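Local coordinates for helicase of the snf2/rad54 family (Sulfolobus solfataricus, PDB 1Z5Z), which probably couples ATP hydrolysis to movement along duplex DNA, as a SWI2/SNF2-family ATPase, at residues 45-56 with 257-266. Numbering follows the deposited sequence.
Sequences YKAEVENLFNNI and TEELRKVIEL
F53 is the large knob of this contact: its ring drops into the hollow formed by T257, L260, R261 and I264 on the facing helix. A flat aromatic suits the place because R261 covers one face, its guanidinium stacked at 26° with CZ 4.0 Å from the ring centroid, a cation-pi contact. R261 is held in turn by a salt bridge from NE to E265 OE1 (3.0 Å); OE1 lies in the guanidinium plane, though NE approaches from above the carboxylate plane. At the rim, F53 CZ presses on R261 CA (3.5 Å), while the F53 and T257 side chains run past each other in opposite directions. I264 returns the fit as a knob among Y45, V49, L52 and F53; with CG1 between backbone N and carbonyl carbon (chi1 78°), its extended chain carries CD1 to L52 CD2 (3.8 Å). Branched L52 and L260 meet tip to tip. Beyond the helix end, L266 CD1 lies over one face of the Y45 ring, toward its rim, in a CH-pi contact. Cutting F53 back to an alanine is likely to leave the hollow unfilled and R261 without its stacking surface. Helix 61-78 also touches L52 and I56. Helices 39-55 and 257-264, first and last of the modelled chain, thus form an antiparallel knobs-into-holes pair (176°).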
# COMPACT_ATOMS: atom_id res chain seq x y z
N TYR A 45 10.37 -6.39 -9.39
CA TYR A 45 10.60 -6.75 -8.00
C TYR A 45 11.88 -7.58 -7.90
O TYR A 45 12.74 -7.33 -7.05
CB TYR A 45 9.42 -7.58 -7.47
CG TYR A 45 9.49 -7.83 -5.96
CD1 TYR A 45 8.68 -7.09 -5.08
CD2 TYR A 45 10.33 -8.79 -5.42
CE1 TYR A 45 8.72 -7.31 -3.69
CE2 TYR A 45 10.37 -9.02 -4.02
CZ TYR A 45 9.55 -8.27 -3.17
OH TYR A 45 9.55 -8.47 -1.80
N LYS A 46 12.00 -8.58 -8.76
CA LYS A 46 13.17 -9.45 -8.73
C LYS A 46 14.49 -8.72 -9.02
O LYS A 46 15.49 -8.92 -8.34
CB LYS A 46 12.98 -10.62 -9.72
CG LYS A 46 14.03 -11.74 -9.52
CD LYS A 46 13.68 -12.97 -10.32
CE LYS A 46 14.77 -14.04 -10.24
NZ LYS A 46 14.57 -15.03 -11.36
N ALA A 47 14.48 -7.85 -10.02
CA ALA A 47 15.69 -7.13 -10.35
C ALA A 47 16.21 -6.34 -9.17
O ALA A 47 17.39 -6.42 -8.83
CB ALA A 47 15.43 -6.21 -11.53
N GLU A 48 15.32 -5.57 -8.54
CA GLU A 48 15.69 -4.74 -7.40
C GLU A 48 16.20 -5.58 -6.23
O GLU A 48 17.10 -5.17 -5.48
CB GLU A 48 14.47 -3.89 -6.98
CG GLU A 48 14.68 -2.96 -5.79
CD GLU A 48 15.94 -2.05 -5.94
OE1 GLU A 48 16.23 -1.61 -7.07
OE2 GLU A 48 16.61 -1.79 -4.92
N VAL A 49 15.63 -6.77 -6.05
CA VAL A 49 16.09 -7.61 -4.95
C VAL A 49 17.49 -8.12 -5.28
O VAL A 49 18.34 -8.25 -4.39
CB VAL A 49 15.11 -8.82 -4.69
CG1 VAL A 49 15.85 -9.92 -3.90
CG2 VAL A 49 13.86 -8.32 -3.91
N GLU A 50 17.74 -8.39 -6.56
CA GLU A 50 19.05 -8.86 -6.99
C GLU A 50 20.06 -7.71 -6.90
O GLU A 50 21.19 -7.90 -6.45
CB GLU A 50 18.97 -9.46 -8.41
CG GLU A 50 18.41 -10.87 -8.33
CD GLU A 50 18.40 -11.61 -9.64
OE1 GLU A 50 17.55 -11.29 -10.50
OE2 GLU A 50 19.25 -12.53 -9.81
N ASN A 51 19.64 -6.51 -7.28
CA ASN A 51 20.52 -5.37 -7.15
C ASN A 51 20.91 -5.18 -5.66
O ASN A 51 22.08 -5.04 -5.34
CB ASN A 51 19.87 -4.12 -7.74
CG ASN A 51 19.83 -4.15 -9.29
OD1 ASN A 51 20.64 -4.84 -9.93
ND2 ASN A 51 18.90 -3.40 -9.89
N LEU A 52 19.95 -5.23 -4.74
CA LEU A 52 20.33 -5.06 -3.35
C LEU A 52 21.37 -6.09 -2.91
O LEU A 52 22.39 -5.72 -2.32
CB LEU A 52 19.12 -5.15 -2.41
CG LEU A 52 19.55 -4.96 -0.95
CD1 LEU A 52 20.17 -3.57 -0.83
CD2 LEU A 52 18.38 -5.11 0.01
N PHE A 53 21.13 -7.38 -3.16
CA PHE A 53 22.09 -8.38 -2.74
C PHE A 53 23.41 -8.39 -3.48
O PHE A 53 24.38 -8.96 -2.98
CB PHE A 53 21.46 -9.79 -2.70
CG PHE A 53 20.43 -9.92 -1.61
CD1 PHE A 53 19.07 -9.90 -1.92
CD2 PHE A 53 20.81 -9.94 -0.28
CE1 PHE A 53 18.13 -9.89 -0.92
CE2 PHE A 53 19.87 -9.94 0.72
CZ PHE A 53 18.54 -9.91 0.41
N ASN A 54 23.46 -7.76 -4.65
CA ASN A 54 24.71 -7.68 -5.42
C ASN A 54 25.67 -6.67 -4.75
O ASN A 54 26.88 -6.84 -4.85
CB ASN A 54 24.42 -7.17 -6.83
CG ASN A 54 24.03 -8.26 -7.82
OD1 ASN A 54 23.89 -7.98 -9.02
ND2 ASN A 54 23.84 -9.47 -7.35
N ASN A 55 25.14 -5.65 -4.08
CA ASN A 55 25.98 -4.60 -3.48
C ASN A 55 25.97 -4.44 -1.97
O ASN A 55 26.80 -3.71 -1.42
CB ASN A 55 25.63 -3.25 -4.11
CG ASN A 55 25.73 -3.27 -5.61
OD1 ASN A 55 26.80 -3.44 -6.16
ND2 ASN A 55 24.60 -3.11 -6.28
N ILE A 56 25.05 -5.11 -1.29
CA ILE A 56 24.91 -5.03 0.15
C ILE A 56 26.15 -5.49 0.96
O ILE A 56 26.37 -5.03 2.08
CB ILE A 56 23.69 -5.84 0.59
CG1 ILE A 56 23.51 -5.76 2.12
CG2 ILE A 56 23.85 -7.27 0.12
CD1 ILE A 56 22.26 -5.05 2.59
N THR A 257 22.00 -10.34 6.60
CA THR A 257 21.72 -10.45 5.18
C THR A 257 20.84 -11.66 4.84
O THR A 257 20.06 -11.62 3.88
CB THR A 257 23.01 -10.56 4.40
OG1 THR A 257 23.70 -9.30 4.49
CG2 THR A 257 22.73 -10.91 2.92
N GLU A 258 20.98 -12.73 5.61
CA GLU A 258 20.21 -13.95 5.37
C GLU A 258 18.78 -13.73 5.82
O GLU A 258 17.85 -14.09 5.11
CB GLU A 258 20.82 -15.14 6.13
N GLU A 259 18.60 -13.17 7.01
CA GLU A 259 17.27 -12.87 7.51
C GLU A 259 16.57 -11.90 6.57
O GLU A 259 15.37 -12.05 6.29
CB GLU A 259 17.35 -12.24 8.89
CG GLU A 259 17.63 -13.22 10.00
CD GLU A 259 17.95 -12.51 11.30
OE1 GLU A 259 17.64 -13.08 12.36
OE2 GLU A 259 18.50 -11.38 11.25
N LEU A 260 17.31 -10.91 6.07
CA LEU A 260 16.73 -9.93 5.15
C LEU A 260 16.21 -10.62 3.87
O LEU A 260 15.11 -10.34 3.40
CB LEU A 260 17.78 -8.88 4.78
CG LEU A 260 17.30 -7.79 3.80
CD1 LEU A 260 16.22 -6.96 4.47
CD2 LEU A 260 18.47 -6.91 3.37
N ARG A 261 16.99 -11.53 3.32
CA ARG A 261 16.59 -12.21 2.10
C ARG A 261 15.28 -13.00 2.28
O ARG A 261 14.49 -13.12 1.35
CB ARG A 261 17.72 -13.15 1.64
CG ARG A 261 17.47 -13.84 0.30
CD ARG A 261 18.69 -14.63 -0.18
NE ARG A 261 19.03 -14.17 -1.53
CZ ARG A 261 20.19 -13.64 -1.88
NH1 ARG A 261 21.14 -13.52 -0.97
NH2 ARG A 261 20.38 -13.20 -3.12
N LYS A 262 15.06 -13.50 3.48
CA LYS A 262 13.85 -14.27 3.80
C LYS A 262 12.65 -13.31 3.73
O LYS A 262 11.56 -13.63 3.21
CB LYS A 262 13.98 -14.86 5.23
CG LYS A 262 13.59 -16.35 5.37
CD LYS A 262 14.22 -17.24 4.27
CE LYS A 262 15.49 -17.99 4.71
NZ LYS A 262 16.03 -18.80 3.59
N VAL A 263 12.86 -12.10 4.22
CA VAL A 263 11.80 -11.12 4.22
C VAL A 263 11.45 -10.55 2.86
O VAL A 263 10.27 -10.51 2.49
CB VAL A 263 12.15 -9.97 5.16
CG1 VAL A 263 11.13 -8.83 5.01
CG2 VAL A 263 12.17 -10.52 6.60
N ILE A 264 12.46 -10.18 2.06
CA ILE A 264 12.15 -9.53 0.77
C ILE A 264 12.23 -10.28 -0.58
O ILE A 264 11.65 -9.86 -1.58
CB ILE A 264 12.99 -8.25 0.63
CG1 ILE A 264 14.43 -8.58 0.23
CG2 ILE A 264 12.98 -7.47 1.96
CD1 ILE A 264 15.35 -7.35 0.16
N GLU A 265 12.95 -11.39 -0.62
CA GLU A 265 13.07 -12.10 -1.88
C GLU A 265 11.70 -12.60 -2.35
O GLU A 265 10.88 -12.99 -1.56
CB GLU A 265 14.06 -13.24 -1.67
CG GLU A 265 14.12 -14.28 -2.71
CD GLU A 265 15.43 -15.05 -2.57
OE1 GLU A 265 16.48 -14.57 -3.09
OE2 GLU A 265 15.38 -16.10 -1.91
N LEU A 266 11.47 -12.58 -3.65
CA LEU A 266 10.21 -13.04 -4.20
C LEU A 266 10.09 -14.57 -4.08
O LEU A 266 10.94 -15.28 -4.58
CB LEU A 266 10.13 -12.63 -5.66
CG LEU A 266 8.75 -12.72 -6.34
CD1 LEU A 266 7.75 -11.74 -5.72
CD2 LEU A 266 8.93 -12.42 -7.82